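Local structure of Blr6230 protein (Bradyrhizobium diazoefficiens USDA 110, 5NGG) at residues A36-F41 and G51-A56; L68-M73 and L98-H103; A119-G124 and P148-D153; T170-P175 and S183-V188; R195-F200 and I235-G240. The protein is a subclass B3 metallo-beta-lactamase, a zinc enzyme that probably opens the beta-lactam ring of antibiotics by hydrolysis. All coordinates share one frame; numbering follows the deposited sequence. Where two conformers were deposited one is given.

In the fold
From the N terminus the five contacts follow one another in series; none nests in or crosses another. Interaction 1 closes the loop holding the hairpin of strands 41-44 and 47-49. Interaction 2 closes a crossover through helix 77-86 within the seven-stranded sheet, and interaction 3 closes the excursion through helix 128-133 at that sheet's far edge. In the five-stranded sheet, interaction 4 closes a hairpin and interaction 5 a beta-alpha-beta unit around helix 219-232; strands 182-190 and 193-199, neighbours in the sheet, join these two. Trp-184 NE1 bonding to Asn-99 O links the two sheets, while Ile-55 packs on Thr-71 and Ala-56 meets Gly-240, tying interaction 1 to interactions 2 and 5.

Interaction 1: A36-F41 and G51-A56; sequences APFEPF and GTDGIA
Ala-36 and Asp-53 share the direct hydrogen bond between these two loops: Asp-53 N donates to Ala-36 O over 2.9 Å, almost straight at 170°. Beside it, Phe-38 reaches across with CG anti to the backbone N (chi1 -166°). Its CB rests on the peptide joining Thr-52 and Asp-53, 3.7 Å from Thr-52 C. Further out, CD1 comes within 3.7 Å of Asp-53 OD1, the ring and carboxylate planes nearly parallel. Beyond this the ring packs on Met-248 and Gln-249 of helix 248-253, and Gln-249 NE2 is hydrogen-bonded to the same OD1. Water 1 donates to both Phe-38 O and Gly-51 O, while water 2 accepts from Phe-38 N and also lies within bonding distance of Gly-51 O. Threonine suits position 52 because its OG1 can receive two amides: Thr-52 OG1 accepts from Ile-55 N over 2.9 Å (an ST motif). A second bond, from Gly-54 N, makes an ST turn, and Trp-34 O is a further partner. Having no side chain, Gly-51 lets Ile-55 O approach its CA. The polar link is thus one direct bond supplemented by two water bridges, with Phe-38 CB and Ala-36 CB adding the apolar touches.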
# COMPACT_ATOMS: atom_id res chain seq x y z
N ALA A 36 4.94 14.20 7.31
CA ALA A 36 4.94 14.56 8.74
C ALA A 36 5.11 13.31 9.60
O ALA A 36 4.64 12.22 9.26
CB ALA A 36 3.66 15.26 9.12
N PRO A 37 5.76 13.48 10.76
CA PRO A 37 5.99 12.30 11.60
C PRO A 37 4.76 11.71 12.28
O PRO A 37 3.80 12.41 12.62
CB PRO A 37 6.96 12.83 12.65
CG PRO A 37 6.66 14.27 12.74
CD PRO A 37 6.38 14.68 11.34
N PHE A 38 4.82 10.39 12.51
CA PHE A 38 3.86 9.69 13.35
C PHE A 38 4.64 8.71 14.20
O PHE A 38 5.58 8.08 13.72
CB PHE A 38 2.82 8.95 12.51
CG PHE A 38 1.62 8.49 13.29
CD1 PHE A 38 0.53 9.35 13.48
CD2 PHE A 38 1.57 7.22 13.85
CE1 PHE A 38 -0.57 8.93 14.19
CE2 PHE A 38 0.45 6.82 14.58
CZ PHE A 38 -0.61 7.67 14.75
N GLU A 39 4.30 8.59 15.49
CA GLU A 39 5.03 7.68 16.37
C GLU A 39 4.79 6.22 15.96
O GLU A 39 3.63 5.79 15.88
CB GLU A 39 4.59 7.90 17.82
CG GLU A 39 5.57 7.40 18.86
CD GLU A 39 6.81 8.26 18.94
OE1 GLU A 39 6.79 9.40 18.42
OE2 GLU A 39 7.82 7.79 19.52
N PRO A 40 5.87 5.44 15.75
CA PRO A 40 5.67 4.05 15.37
C PRO A 40 5.14 3.20 16.52
O PRO A 40 5.32 3.55 17.68
CB PRO A 40 7.07 3.62 14.93
CG PRO A 40 7.98 4.46 15.75
CD PRO A 40 7.30 5.80 15.79
N PHE A 41 4.53 2.07 16.18
CA PHE A 41 3.90 1.24 17.20
C PHE A 41 3.63 -0.16 16.69
O PHE A 41 3.53 -0.43 15.49
CB PHE A 41 2.58 1.86 17.70
CG PHE A 41 1.48 1.94 16.66
CD1 PHE A 41 1.44 2.98 15.72
CD2 PHE A 41 0.49 0.97 16.61
CE1 PHE A 41 0.42 3.05 14.78
CE2 PHE A 41 -0.54 1.04 15.67
CZ PHE A 41 -0.56 2.09 14.74
N GLY A 51 5.23 4.15 9.40
CA GLY A 51 5.02 5.17 8.37
C GLY A 51 4.95 6.58 8.92
O GLY A 51 5.40 6.90 10.03
N THR A 52 4.39 7.46 8.10
CA THR A 52 4.24 8.87 8.42
C THR A 52 2.78 9.11 8.83
O THR A 52 1.97 8.18 8.90
CB THR A 52 4.63 9.75 7.21
OG1 THR A 52 3.64 9.59 6.21
CG2 THR A 52 6.01 9.38 6.66
N ASP A 53 2.44 10.38 9.08
CA ASP A 53 1.06 10.70 9.35
C ASP A 53 0.09 10.47 8.17
O ASP A 53 -1.11 10.35 8.38
CB ASP A 53 0.99 12.15 9.89
CG ASP A 53 -0.36 12.53 10.39
OD1 ASP A 53 -1.03 11.68 11.03
OD2 ASP A 53 -0.73 13.70 10.18
N GLY A 54 0.64 10.41 6.95
CA GLY A 54 -0.19 10.29 5.76
C GLY A 54 0.12 9.14 4.84
O GLY A 54 -0.66 8.93 3.91
N ILE A 55 1.21 8.39 5.08
CA ILE A 55 1.60 7.25 4.25
C ILE A 55 1.93 6.10 5.21
O ILE A 55 2.77 6.26 6.10
CB ILE A 55 2.81 7.54 3.35
CG1 ILE A 55 2.45 8.60 2.30
CG2 ILE A 55 3.28 6.25 2.67
CD1 ILE A 55 3.63 9.18 1.57
N ALA A 56 1.28 4.97 5.03
CA ALA A 56 1.46 3.81 5.92
C ALA A 56 2.57 2.91 5.39
O ALA A 56 2.58 2.53 4.22
CB ALA A 56 0.15 3.03 5.99
O HOH W 1 5.52 5.48 12.49
O HOH W 2 6.86 9.11 10.97

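Interaction 2: L68-M73 and L98-H103; sequences LMDTAM and LNTHAH. With ZN (zinc ion), chain D.
Asp-70 meets Asn-99 and Thr-100 with both carboxylate oxygens, and aspartate suits the place because these can receive three donors. Its OD1 accepts from Thr-100 N on the syn side at 2.9 Å. Asp-70 OD1 accepts again from Asn-99 ND2 at 2.8 Å, the amide turned nearly perpendicular to the carboxylate. Asp-70 OD2 takes the Thr-100 hydroxyl, OG1 donating over 2.7 Å; this OG1 sits between the backbone N and the carbonyl carbon (chi1 50°), which points it at the acid. Asn-99 ND2 spends a second N-H on His-101 O at 2.9 Å, arriving from above that carbonyl plane. Behind these bonds the strands pair in parallel: Leu-98 N donates to Leu-68 O, and Leu-98 O accepts from Asp-70 N. Met-69 lays SD on Leu-98 CB at 3.9 Å. Ahead, His-101 NE2 and His-103 ND1 each bind zinc at 2.1 Å, in the HxHxDH motif of this superfamily; water 3 and His-177 complete the site, while His-101 ND1 is hydrogen-bonded to Cys-201 O. Three donors on a buried carboxylate should offset the cost of its charge, consistent with Asp-70 holding, through Asn-99 and Thr-100, the start of the loop that carries His-101 and His-103.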
# COMPACT_ATOMS: atom_id res chain seq x y z
N LEU A 68 9.65 -5.68 4.96
CA LEU A 68 9.22 -4.29 4.87
C LEU A 68 8.09 -4.20 3.87
O LEU A 68 8.25 -4.62 2.71
CB LEU A 68 10.38 -3.43 4.39
CG LEU A 68 10.09 -1.94 4.25
CD1 LEU A 68 9.77 -1.27 5.57
CD2 LEU A 68 11.28 -1.26 3.62
N MET A 69 6.94 -3.69 4.30
CA MET A 69 5.76 -3.47 3.44
C MET A 69 5.73 -2.00 3.06
O MET A 69 5.39 -1.15 3.89
CB MET A 69 4.48 -3.86 4.16
CG MET A 69 3.22 -3.69 3.32
SD MET A 69 3.07 -4.79 1.89
CE MET A 69 2.85 -6.36 2.71
N ASP A 70 6.14 -1.72 1.82
CA ASP A 70 6.17 -0.39 1.20
C ASP A 70 7.25 0.51 1.81
O ASP A 70 7.96 0.15 2.75
CB ASP A 70 4.78 0.27 1.18
CG ASP A 70 3.83 -0.41 0.21
OD1 ASP A 70 4.25 -0.89 -0.87
OD2 ASP A 70 2.61 -0.42 0.54
N THR A 71 7.40 1.67 1.17
CA THR A 71 8.16 2.79 1.74
C THR A 71 7.29 4.06 1.57
O THR A 71 6.07 3.95 1.51
CB THR A 71 9.56 2.92 1.09
OG1 THR A 71 9.43 3.07 -0.33
CG2 THR A 71 10.44 1.73 1.44
N ALA A 72 7.89 5.25 1.58
CA ALA A 72 7.12 6.49 1.50
C ALA A 72 7.68 7.34 0.37
O ALA A 72 8.30 6.81 -0.56
CB ALA A 72 7.08 7.18 2.86
N MET A 73 7.50 8.66 0.42
CA MET A 73 8.03 9.52 -0.62
C MET A 73 9.54 9.39 -0.69
O MET A 73 10.18 9.07 0.31
CB MET A 73 7.65 10.98 -0.37
CG MET A 73 6.18 11.30 -0.54
SD MET A 73 5.62 11.26 -2.26
CE MET A 73 6.29 12.81 -2.86
N LEU A 98 8.11 -5.90 0.16
CA LEU A 98 6.89 -6.12 -0.62
C LEU A 98 6.28 -4.77 -0.96
O LEU A 98 6.37 -3.82 -0.19
CB LEU A 98 5.87 -6.95 0.18
CG LEU A 98 6.02 -8.48 0.06
CD1 LEU A 98 7.40 -9.02 0.18
CD2 LEU A 98 5.05 -9.16 1.00
N ASN A 99 5.66 -4.72 -2.13
CA ASN A 99 4.96 -3.52 -2.58
C ASN A 99 3.48 -3.81 -2.74
O ASN A 99 3.10 -4.86 -3.28
CB ASN A 99 5.56 -3.08 -3.92
CG ASN A 99 5.07 -1.70 -4.45
OD1 ASN A 99 4.99 -1.54 -5.67
ND2 ASN A 99 4.83 -0.71 -3.60
N THR A 100 2.66 -2.85 -2.33
CA THR A 100 1.23 -2.85 -2.67
C THR A 100 1.04 -2.34 -4.11
O THR A 100 0.43 -3.00 -4.95
CB THR A 100 0.39 -1.97 -1.72
OG1 THR A 100 0.98 -0.67 -1.62
CG2 THR A 100 0.23 -2.65 -0.36
N HIS A 101 1.56 -1.16 -4.41
CA HIS A 101 1.44 -0.64 -5.78
C HIS A 101 2.53 0.38 -6.06
O HIS A 101 3.05 1.03 -5.16
CB HIS A 101 0.05 -0.09 -6.08
CG HIS A 101 -0.22 1.24 -5.47
ND1 HIS A 101 -0.86 1.42 -4.26
CD2 HIS A 101 0.01 2.49 -5.95
CE1 HIS A 101 -0.97 2.71 -4.01
NE2 HIS A 101 -0.43 3.39 -5.00
N ALA A 102 2.83 0.53 -7.34
CA ALA A 102 4.06 1.20 -7.78
C ALA A 102 3.86 2.68 -8.10
O ALA A 102 4.04 3.09 -9.24
CB ALA A 102 4.63 0.45 -8.96
N HIS A 103 3.53 3.49 -7.10
CA HIS A 103 3.54 4.95 -7.17
C HIS A 103 4.56 5.49 -6.19
O HIS A 103 4.85 4.86 -5.17
CB HIS A 103 2.17 5.54 -6.82
CG HIS A 103 1.11 5.27 -7.82
ND1 HIS A 103 -0.22 5.33 -7.49
CD2 HIS A 103 1.17 4.98 -9.14
CE1 HIS A 103 -0.94 5.09 -8.56
NE2 HIS A 103 -0.13 4.87 -9.58
ZN ZN D . -1.06 5.26 -5.60
O HOH W 3 -0.56 6.64 -4.47

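Interaction 3: A119-G124 and P148-D153; sequences AQLVAG and PAVKVD
Leu-121 is gripped by Asp-153 at both of its main-chain polar groups. The aspartate CG stands anti to the carbonyl carbon, beside its own backbone N (chi1 -60°), and this turns the carboxylate back along the strand. Asp-153 OD2 thereby accepts from Leu-121 N at 2.9 Å, using its anti lone pair in an almost straight bond. Asp-153 N in turn donates to Leu-121 O, also at 2.9 Å but more bent. Aspartate suits the place because its short chain lets the carboxylate act as a backbone-like acceptor where the loop runs into strand 154-156; Arg-154 continues the pairing with Leu-121. Lys-114 NZ forms a salt bridge with the same OD2 and a hydrogen bond with Lys-151 O. Leu-121 extends with CG anti to the backbone N (chi1 173°), carrying CD2 against the loop residues 150-152. Leu-121 CD2 touches Val-150 CG1 at 3.6 Å, with Val-150 CG2 only slightly further off. Leu-121 CD2 also lies 3.6 Å from Lys-151 O and 4.1 Å from Val-152 CG2. Val-152 CG1 lies 3.9 Å from Leu-121 O. Phe-110 of helix 110-117 packs on both Leu-121 and Val-150, extending the apolar patch. At the exposed end, Gln-120 CB lies 3.9 Å from Asp-153 OD2. A carboxylate bonded to an amide and a lysine ammonium is likely to stay ionised. The contact pairs this charged, exposed end with a branched aliphatic interior.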
# COMPACT_ATOMS: atom_id res chain seq x y z
N ALA A 119 18.14 -6.83 0.35
CA ALA A 119 16.83 -7.47 0.34
C ALA A 119 16.33 -7.70 -1.08
O ALA A 119 16.78 -7.06 -2.03
CB ALA A 119 15.85 -6.61 1.09
N GLN A 120 15.40 -8.63 -1.22
CA GLN A 120 14.71 -8.88 -2.48
C GLN A 120 13.37 -8.14 -2.50
O GLN A 120 12.71 -8.08 -1.50
CB GLN A 120 14.48 -10.37 -2.68
CG GLN A 120 15.75 -11.16 -2.91
CD GLN A 120 15.50 -12.65 -2.96
OE1 GLN A 120 15.12 -13.25 -1.96
NE2 GLN A 120 15.70 -13.25 -4.12
N LEU A 121 13.02 -7.59 -3.66
CA LEU A 121 11.78 -6.87 -3.87
C LEU A 121 10.78 -7.78 -4.59
O LEU A 121 11.09 -8.36 -5.64
CB LEU A 121 12.00 -5.60 -4.69
CG LEU A 121 10.74 -4.82 -5.13
CD1 LEU A 121 9.93 -4.29 -3.95
CD2 LEU A 121 11.09 -3.66 -6.08
N VAL A 122 9.58 -7.85 -4.01
CA VAL A 122 8.47 -8.66 -4.54
C VAL A 122 7.28 -7.74 -4.85
O VAL A 122 6.89 -6.95 -3.99
CB VAL A 122 8.05 -9.69 -3.48
CG1 VAL A 122 6.99 -10.62 -4.06
CG2 VAL A 122 9.26 -10.47 -3.01
N ALA A 123 6.72 -7.85 -6.05
CA ALA A 123 5.66 -6.95 -6.48
C ALA A 123 4.82 -7.62 -7.56
O ALA A 123 5.25 -8.56 -8.23
CB ALA A 123 6.25 -5.63 -7.00
N GLY A 124 3.61 -7.09 -7.74
CA GLY A 124 2.71 -7.56 -8.78
C GLY A 124 3.34 -7.45 -10.16
O GLY A 124 3.90 -6.41 -10.54
N PRO A 148 13.20 6.65 -7.76
CA PRO A 148 14.41 5.89 -8.16
C PRO A 148 14.06 4.47 -8.59
O PRO A 148 13.44 3.72 -7.85
CB PRO A 148 15.28 5.93 -6.91
CG PRO A 148 14.82 7.13 -6.16
CD PRO A 148 13.33 7.16 -6.38
N ALA A 149 14.44 4.12 -9.81
CA ALA A 149 14.08 2.84 -10.41
C ALA A 149 14.69 1.69 -9.62
O ALA A 149 15.81 1.78 -9.10
CB ALA A 149 14.50 2.79 -11.88
N VAL A 150 13.94 0.59 -9.55
CA VAL A 150 14.36 -0.56 -8.75
C VAL A 150 13.97 -1.85 -9.47
O VAL A 150 12.87 -1.94 -10.04
CB VAL A 150 13.71 -0.45 -7.33
CG1 VAL A 150 12.18 -0.43 -7.37
CG2 VAL A 150 14.26 -1.50 -6.38
N LYS A 151 14.86 -2.84 -9.40
CA LYS A 151 14.61 -4.13 -10.03
C LYS A 151 13.71 -5.01 -9.15
O LYS A 151 13.85 -5.04 -7.92
CB LYS A 151 15.92 -4.84 -10.33
CG LYS A 151 16.73 -4.06 -11.36
CD LYS A 151 17.95 -4.81 -11.84
CE LYS A 151 18.47 -4.21 -13.13
NZ LYS A 151 17.67 -4.64 -14.32
N VAL A 152 12.80 -5.71 -9.81
CA VAL A 152 11.89 -6.61 -9.13
C VAL A 152 12.53 -8.00 -9.17
O VAL A 152 12.85 -8.54 -10.24
CB VAL A 152 10.51 -6.62 -9.81
CG1 VAL A 152 9.60 -7.69 -9.22
CG2 VAL A 152 9.86 -5.24 -9.70
N ASP A 153 12.69 -8.61 -8.00
CA ASP A 153 13.28 -9.94 -7.89
C ASP A 153 12.27 -11.07 -8.08
O ASP A 153 12.63 -12.15 -8.55
CB ASP A 153 14.02 -10.08 -6.57
CG ASP A 153 15.13 -9.08 -6.45
OD1 ASP A 153 16.16 -9.29 -7.10
OD2 ASP A 153 14.97 -8.07 -5.73

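Interaction 4: T170-P175 and S183-V188; sequences TAHATP and SWEMTV. With ZN (zinc ion), chain E.
His-172 and Glu-185 make a strong side-chain bond across the strands: His-172 NE2 donates to Glu-185 OE1 over 2.7 Å. The acceptor is met on its anti side, with the ring and carboxylate planes 32° apart. The glutamate is fully extended, CG anti to the backbone N (chi1 -179°), which gives it the length to reach the imidazole. At the ring's other nitrogen, His-172 ND1 binds zinc at 2.0 Å, and Glu-158 and Lys-229 supply the remaining protein ligands; histidine suits the place because one nitrogen can hold the metal while the second donates. Nearer the turn, Thr-174 OG1 and Ser-183 OG are hydrogen-bonded at 2.8 Å, and the serine hydroxyl has a further partner in Cys-201 N. The backbones pair through two reciprocal sets of bonds, Thr-170 with Glu-185 and His-172 with Ser-183. Between them lies the non-hydrogen-bonded pair of Ala-171 and Trp-184, whose side chains share the opposite face of the sheet. Here Ala-171 CB makes a CH-pi contact, 4.2 Å from the centroid of the six-membered ring of Trp-184 and 28° off its normal. Alanine suits because its methyl can approach the ring face closely; Trp-184 NE1 is hydrogen-bonded to Asn-99 O. The whole is an antiparallel beta hairpin in the alpha-beta/beta-alpha sandwich of metallo-beta-lactamases, carrying a further zinc site separate from the zinc bound by His-101, His-103 and His-177.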
# COMPACT_ATOMS: atom_id res chain seq x y z
N THR A 170 0.04 -14.07 1.20
CA THR A 170 -0.56 -14.48 -0.06
C THR A 170 -0.92 -13.23 -0.88
O THR A 170 -1.56 -12.31 -0.37
CB THR A 170 -1.82 -15.33 0.18
OG1 THR A 170 -1.46 -16.48 0.93
CG2 THR A 170 -2.45 -15.78 -1.14
N ALA A 171 -0.48 -13.20 -2.13
CA ALA A 171 -0.79 -12.12 -3.07
C ALA A 171 -2.19 -12.25 -3.60
O ALA A 171 -2.59 -13.33 -4.06
CB ALA A 171 0.21 -12.13 -4.21
N HIS A 172 -2.90 -11.13 -3.65
CA HIS A 172 -4.17 -11.04 -4.37
C HIS A 172 -4.08 -9.94 -5.41
O HIS A 172 -3.71 -8.81 -5.10
CB HIS A 172 -5.32 -10.73 -3.42
CG HIS A 172 -5.59 -11.81 -2.45
ND1 HIS A 172 -6.42 -12.87 -2.73
CD2 HIS A 172 -5.11 -12.01 -1.21
CE1 HIS A 172 -6.47 -13.67 -1.68
NE2 HIS A 172 -5.69 -13.17 -0.74
N ALA A 173 -4.47 -10.24 -6.64
CA ALA A 173 -4.46 -9.25 -7.71
C ALA A 173 -5.69 -8.38 -7.58
O ALA A 173 -6.81 -8.84 -7.73
CB ALA A 173 -4.41 -9.93 -9.07
N THR A 174 -5.46 -7.10 -7.26
CA THR A 174 -6.52 -6.14 -7.05
C THR A 174 -6.20 -4.87 -7.87
O THR A 174 -6.08 -3.77 -7.31
CB THR A 174 -6.69 -5.80 -5.55
OG1 THR A 174 -5.41 -5.52 -4.97
CG2 THR A 174 -7.29 -6.97 -4.79
N PRO A 175 -6.13 -5.02 -9.21
CA PRO A 175 -5.76 -3.90 -10.07
C PRO A 175 -6.81 -2.80 -10.14
O PRO A 175 -7.95 -2.98 -9.73
CB PRO A 175 -5.59 -4.56 -11.44
CG PRO A 175 -6.56 -5.70 -11.41
CD PRO A 175 -6.39 -6.24 -10.00
N SER A 183 -2.83 -6.75 -3.19
CA SER A 183 -3.23 -6.78 -1.79
C SER A 183 -2.69 -8.05 -1.14
O SER A 183 -2.80 -9.12 -1.70
CB SER A 183 -4.75 -6.72 -1.67
OG SER A 183 -5.26 -5.49 -2.21
N TRP A 184 -2.08 -7.91 0.03
CA TRP A 184 -1.36 -9.02 0.65
C TRP A 184 -2.09 -9.52 1.90
O TRP A 184 -2.38 -8.74 2.80
CB TRP A 184 0.03 -8.54 1.05
CG TRP A 184 0.94 -8.21 -0.09
CD1 TRP A 184 1.20 -6.99 -0.64
CD2 TRP A 184 1.70 -9.15 -0.84
NE1 TRP A 184 2.09 -7.11 -1.66
CE2 TRP A 184 2.43 -8.43 -1.81
CE3 TRP A 184 1.87 -10.54 -0.77
CZ2 TRP A 184 3.32 -9.05 -2.69
CZ3 TRP A 184 2.72 -11.14 -1.65
CH2 TRP A 184 3.46 -10.40 -2.58
N GLU A 185 -2.36 -10.82 1.94
CA GLU A 185 -3.08 -11.43 3.05
C GLU A 185 -2.12 -12.22 3.95
O GLU A 185 -1.25 -12.94 3.48
CB GLU A 185 -4.15 -12.36 2.51
CG GLU A 185 -4.99 -13.04 3.57
CD GLU A 185 -6.07 -13.95 3.00
OE1 GLU A 185 -6.12 -14.16 1.75
OE2 GLU A 185 -6.84 -14.49 3.83
N MET A 186 -2.31 -12.09 5.26
CA MET A 186 -1.54 -12.92 6.21
C MET A 186 -2.33 -13.14 7.48
O MET A 186 -3.25 -12.39 7.79
CB MET A 186 -0.17 -12.35 6.55
CG MET A 186 -0.19 -11.03 7.30
SD MET A 186 1.46 -10.49 7.83
CE MET A 186 1.70 -11.55 9.25
N THR A 187 -1.98 -14.21 8.17
CA THR A 187 -2.62 -14.55 9.42
C THR A 187 -1.76 -14.05 10.60
O THR A 187 -0.52 -14.19 10.61
CB THR A 187 -2.74 -16.08 9.55
OG1 THR A 187 -3.41 -16.56 8.39
CG2 THR A 187 -3.48 -16.51 10.80
N VAL A 188 -2.46 -13.52 11.60
CA VAL A 188 -1.85 -13.14 12.88
C VAL A 188 -2.62 -13.80 14.01
O VAL A 188 -3.72 -14.34 13.79
CB VAL A 188 -1.81 -11.59 13.10
CG1 VAL A 188 -0.95 -10.92 12.03
CG2 VAL A 188 -3.21 -10.99 13.14
ZN ZN E . -7.59 -13.33 -4.34
O HOH W 4 -0.98 -16.16 3.67

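Interaction 5: R195-F200 and I235-G240; sequences REVLFF and IDVLLG
Parallel strands of a beta-alpha-beta unit, linked through helix 219-232, meet here with Val-197 beside Val-237 and Phe-199 beside Leu-239. Val-237 N donates to Glu-196 O, Leu-198 N to Val-237 O, Leu-239 N to Leu-198 O and Phe-200 N to Leu-239 O, an alternating ladder. Asp-236 starts it: its N shares Glu-196 O with Val-237 N. Its CG lies anti to the carbonyl carbon (chi1 -64°), which sets Asp-236 OD2 against Glu-196 N at 2.8 Å, on the anti lone pair and nearly straight (177°). Asp-236 OD1 forms a salt bridge with Arg-195 NH1 at 2.9 Å, which approaches from above the carboxylate plane with the guanidinium perpendicular to it. On one face Leu-239 CD1 wedges between Val-197 CG1 and Phe-199 CE2, 3.6 Å from each, and Tyr-58 of the other sheet packs against Phe-199 and Leu-239. On the other, Ile-235 CD1 rests on Leu-198 CB at 3.7 Å; Leu-238 CD1 touches Phe-200 CB. Helix 268-291 covers Leu-198, Leu-238 and Phe-200. Branched and aromatic side chains suit both faces of a strand pair buried within a sandwich, while the arginine probably eases the charge of Asp-236, whose carboxylate lies near that of Glu-196, itself bonded to Thr-187 OG1.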
# COMPACT_ATOMS: atom_id res chain seq x y z
N ARG A 195 -6.49 -14.37 13.18
CA ARG A 195 -7.18 -13.28 12.50
C ARG A 195 -6.49 -13.02 11.17
O ARG A 195 -5.26 -13.05 11.07
CB ARG A 195 -7.14 -12.01 13.35
CG ARG A 195 -7.93 -12.09 14.64
CD ARG A 195 -9.41 -12.08 14.36
NE ARG A 195 -10.24 -12.11 15.55
CZ ARG A 195 -11.55 -11.90 15.55
NH1 ARG A 195 -12.20 -11.64 14.42
NH2 ARG A 195 -12.21 -11.93 16.69
N GLU A 196 -7.29 -12.80 10.13
CA GLU A 196 -6.77 -12.60 8.77
C GLU A 196 -6.63 -11.10 8.50
O GLU A 196 -7.59 -10.33 8.63
CB GLU A 196 -7.68 -13.28 7.76
CG GLU A 196 -8.05 -14.72 8.15
CD GLU A 196 -6.90 -15.63 8.62
OE1 GLU A 196 -5.79 -15.52 8.05
OE2 GLU A 196 -7.08 -16.48 9.54
N VAL A 197 -5.44 -10.71 8.07
CA VAL A 197 -5.08 -9.32 7.77
C VAL A 197 -4.99 -9.15 6.25
O VAL A 197 -4.42 -10.02 5.58
CB VAL A 197 -3.72 -8.98 8.41
CG1 VAL A 197 -3.30 -7.55 8.08
CG2 VAL A 197 -3.72 -9.22 9.91
N LEU A 198 -5.52 -8.04 5.73
CA LEU A 198 -5.25 -7.66 4.35
C LEU A 198 -4.57 -6.32 4.33
O LEU A 198 -5.14 -5.32 4.75
CB LEU A 198 -6.53 -7.60 3.51
CG LEU A 198 -6.31 -7.50 1.99
CD1 LEU A 198 -5.76 -8.80 1.44
CD2 LEU A 198 -7.57 -7.07 1.28
N PHE A 199 -3.37 -6.28 3.73
CA PHE A 199 -2.76 -5.02 3.32
C PHE A 199 -3.38 -4.70 1.95
O PHE A 199 -2.89 -5.15 0.91
CB PHE A 199 -1.24 -5.16 3.21
CG PHE A 199 -0.56 -5.51 4.51
CD1 PHE A 199 -0.36 -6.84 4.90
CD2 PHE A 199 -0.04 -4.52 5.33
CE1 PHE A 199 0.32 -7.15 6.06
CE2 PHE A 199 0.62 -4.82 6.50
CZ PHE A 199 0.79 -6.14 6.86
N PHE A 200 -4.50 -3.97 1.97
CA PHE A 200 -5.22 -3.62 0.76
C PHE A 200 -4.36 -2.63 -0.03
O PHE A 200 -3.73 -1.75 0.55
CB PHE A 200 -6.58 -3.03 1.14
CG PHE A 200 -7.41 -2.60 -0.04
CD1 PHE A 200 -7.82 -3.52 -0.98
CD2 PHE A 200 -7.77 -1.25 -0.22
CE1 PHE A 200 -8.58 -3.15 -2.07
CE2 PHE A 200 -8.50 -0.86 -1.34
CZ PHE A 200 -8.92 -1.81 -2.26
N ILE A 235 -11.91 -11.04 5.76
CA ILE A 235 -10.76 -10.30 6.34
C ILE A 235 -11.16 -9.68 7.65
O ILE A 235 -12.14 -8.94 7.72
CB ILE A 235 -10.28 -9.20 5.36
CG1 ILE A 235 -9.70 -9.83 4.08
CG2 ILE A 235 -9.31 -8.21 6.01
CD1 ILE A 235 -8.45 -10.68 4.25
N ASP A 236 -10.38 -9.97 8.69
CA ASP A 236 -10.61 -9.44 10.04
C ASP A 236 -10.03 -8.04 10.26
O ASP A 236 -10.63 -7.24 10.98
CB ASP A 236 -10.00 -10.38 11.07
CG ASP A 236 -10.66 -11.76 11.07
OD1 ASP A 236 -11.80 -11.82 11.56
OD2 ASP A 236 -10.03 -12.74 10.62
N VAL A 237 -8.85 -7.78 9.67
CA VAL A 237 -8.07 -6.57 9.91
C VAL A 237 -7.75 -5.94 8.56
O VAL A 237 -6.92 -6.47 7.82
CB VAL A 237 -6.76 -6.89 10.66
CG1 VAL A 237 -5.89 -5.64 10.83
CG2 VAL A 237 -7.06 -7.51 12.03
N LEU A 238 -8.36 -4.79 8.29
CA LEU A 238 -8.07 -4.02 7.08
C LEU A 238 -6.91 -3.07 7.35
O LEU A 238 -6.97 -2.23 8.26
CB LEU A 238 -9.27 -3.19 6.67
CG LEU A 238 -9.04 -2.31 5.43
CD1 LEU A 238 -8.71 -3.14 4.20
CD2 LEU A 238 -10.26 -1.42 5.20
N LEU A 239 -5.86 -3.18 6.53
CA LEU A 239 -4.76 -2.22 6.50
C LEU A 239 -4.66 -1.70 5.07
O LEU A 239 -5.31 -2.17 4.15
CB LEU A 239 -3.46 -2.87 6.96
CG LEU A 239 -3.47 -3.48 8.37
CD1 LEU A 239 -2.16 -4.15 8.70
CD2 LEU A 239 -3.76 -2.42 9.39
N GLY A 240 -3.82 -0.71 4.86
CA GLY A 240 -3.66 -0.12 3.55
C GLY A 240 -2.48 0.81 3.49
O GLY A 240 -1.81 1.05 4.50